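Local coordinates for 39 kDa initiator binding protein (Trichomonas vaginalis, PDB 1PP7), which binds the initiator element of core promoters, here that of the ferredoxin gene, through its N-terminal DNA-binding domain, and probably helps to start transcription, at residues L57-D62 against F110-V115. Residues are numbered along the deposited sequence; the frame is centred on the assembly and turned at random.
Sequences LSWISD and FTRNSV
Trp59 and Arg112 pass each other in opposite directions, the indole reaching from strand 57-59 to the hairpin 110-115 and the arginine back. Arg112 N lies 3.5 Å above the indole plane, offset toward the rim, and gives a nearly straight hydrogen bond to Asp62 O (3.1 Å, 166°). Arg112 CA lies over the five-membered ring of Trp59 as a CH-pi contact, 4.1 Å from the centroid. Arg112 CB is about equally far from Asp62 O and OD1. CG is anti to the backbone N (chi1 -170°); a bend at chi2 sets Arg112 CD 4.1 Å from Trp59 CD1, and one at chi3 turns NE toward Asp62. NE and NH2 both reach Asp62 OD1, in plane at the guanidinium edge, in a long salt bridge (NE to OD1 3.4 Å) whose two hydrogen bonds are weak. Arg112 NH2 also lies 3.3 Å from Ser61 C, and Ser61 O, over one guanidinium face, is 3.7 Å from Arg112 CZ. NH1 ends against Trp59 CB.

Deeper in, Trp59 CH2 packs on the backbone of Thr111 and touches Phe110 CE1 (3.5 Å), the two rings meeting obliquely with planes at 39°. Phe110 continues inward to Phe65, Phe92 and His39, a residue seen to bind zinc. A water accepts a hydrogen bond from Trp59 NE1 and donates one to Arg112 O.

The contact ties the four-stranded sheet's edge to the C-terminal hairpin of this helix-turn-helix-class domain. The one direct hydrogen bond that is not weak joins the backbones; the long ion pair between exposed residues probably contributes less than the indole packing.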
# COMPACT_ATOMS: atom_id res chain seq x y z
N LEU C 57 -5.26 -3.38 3.92
CA LEU C 57 -4.43 -3.52 2.75
C LEU C 57 -4.11 -5.01 2.67
O LEU C 57 -3.24 -5.48 3.39
CB LEU C 57 -3.15 -2.71 2.89
CG LEU C 57 -2.30 -2.65 1.64
CD1 LEU C 57 -3.23 -2.35 0.50
CD2 LEU C 57 -1.18 -1.61 1.78
N SER C 58 -4.84 -5.73 1.81
CA SER C 58 -4.64 -7.18 1.62
C SER C 58 -5.05 -7.75 0.26
O SER C 58 -5.93 -7.24 -0.43
CB SER C 58 -5.33 -7.99 2.76
OG SER C 58 -6.68 -7.63 2.94
N TRP C 59 -4.38 -8.82 -0.15
CA TRP C 59 -4.73 -9.46 -1.42
C TRP C 59 -6.05 -10.22 -1.28
O TRP C 59 -6.32 -10.88 -0.27
CB TRP C 59 -3.66 -10.47 -1.84
CG TRP C 59 -2.31 -9.87 -2.13
CD1 TRP C 59 -1.19 -9.94 -1.33
CD2 TRP C 59 -1.92 -9.15 -3.32
NE1 TRP C 59 -0.14 -9.31 -1.96
CE2 TRP C 59 -0.56 -8.83 -3.18
CE3 TRP C 59 -2.58 -8.77 -4.49
CZ2 TRP C 59 0.14 -8.13 -4.14
CZ3 TRP C 59 -1.90 -8.08 -5.45
CH2 TRP C 59 -0.55 -7.77 -5.27
N ILE C 60 -6.87 -10.14 -2.30
CA ILE C 60 -8.11 -10.90 -2.28
C ILE C 60 -7.90 -12.08 -3.30
O ILE C 60 -8.63 -13.06 -3.31
CB ILE C 60 -9.34 -9.98 -2.58
CG1 ILE C 60 -9.23 -9.39 -3.98
CG2 ILE C 60 -9.36 -8.82 -1.56
CD1 ILE C 60 -10.23 -8.29 -4.19
N SER C 61 -6.88 -11.97 -4.14
CA SER C 61 -6.55 -13.04 -5.07
C SER C 61 -5.08 -12.88 -5.45
O SER C 61 -4.39 -12.00 -4.89
CB SER C 61 -7.44 -13.00 -6.31
OG SER C 61 -7.20 -11.84 -7.10
N ASP C 62 -4.57 -13.71 -6.36
CA ASP C 62 -3.17 -13.59 -6.79
C ASP C 62 -2.95 -12.21 -7.43
O ASP C 62 -1.80 -11.71 -7.48
CB ASP C 62 -2.80 -14.65 -7.85
CG ASP C 62 -2.36 -16.01 -7.25
OD1 ASP C 62 -1.84 -16.04 -6.09
OD2 ASP C 62 -2.52 -17.04 -7.97
N PHE C 110 1.40 -6.65 -11.16
CA PHE C 110 1.44 -6.36 -9.75
C PHE C 110 0.62 -7.49 -9.07
O PHE C 110 -0.62 -7.50 -9.05
CB PHE C 110 0.88 -4.95 -9.54
CG PHE C 110 1.01 -4.45 -8.13
CD1 PHE C 110 0.03 -4.77 -7.17
CD2 PHE C 110 2.14 -3.73 -7.73
CE1 PHE C 110 0.18 -4.38 -5.84
CE2 PHE C 110 2.30 -3.34 -6.38
CZ PHE C 110 1.32 -3.67 -5.44
N THR C 111 1.34 -8.44 -8.49
CA THR C 111 0.70 -9.59 -7.87
C THR C 111 1.41 -10.02 -6.61
O THR C 111 2.47 -9.47 -6.25
CB THR C 111 0.76 -10.83 -8.82
OG1 THR C 111 2.12 -11.31 -8.93
CG2 THR C 111 0.34 -10.46 -10.19
N ARG C 112 0.81 -11.05 -5.99
CA ARG C 112 1.28 -11.68 -4.77
C ARG C 112 2.78 -11.82 -4.85
O ARG C 112 3.46 -11.46 -3.91
CB ARG C 112 0.62 -13.06 -4.59
CG ARG C 112 0.82 -13.77 -3.23
CD ARG C 112 -0.47 -13.82 -2.40
NE ARG C 112 -1.60 -14.40 -3.14
CZ ARG C 112 -2.82 -14.54 -2.64
NH1 ARG C 112 -3.09 -14.15 -1.40
NH2 ARG C 112 -3.78 -15.09 -3.37
N ASN C 113 3.31 -12.34 -5.95
CA ASN C 113 4.77 -12.45 -6.09
C ASN C 113 5.43 -11.76 -7.29
O ASN C 113 6.44 -12.23 -7.83
CB ASN C 113 5.25 -13.92 -5.98
CG ASN C 113 4.46 -14.88 -6.84
OD1 ASN C 113 4.35 -14.68 -8.06
ND2 ASN C 113 3.89 -15.92 -6.21
N SER C 114 4.88 -10.63 -7.71
CA SER C 114 5.55 -9.90 -8.77
C SER C 114 5.16 -8.45 -8.76
O SER C 114 4.03 -8.11 -8.44
CB SER C 114 5.30 -10.56 -10.17
OG SER C 114 4.21 -10.03 -10.94
N VAL C 115 6.14 -7.59 -9.06
CA VAL C 115 5.94 -6.13 -9.25
C VAL C 115 6.76 -5.78 -10.50
O VAL C 115 7.99 -5.66 -10.41
CB VAL C 115 6.62 -5.24 -8.24
CG1 VAL C 115 5.80 -3.94 -8.09
CG2 VAL C 115 6.96 -6.00 -7.00
O HOH W 1 2.96 -9.80 -1.77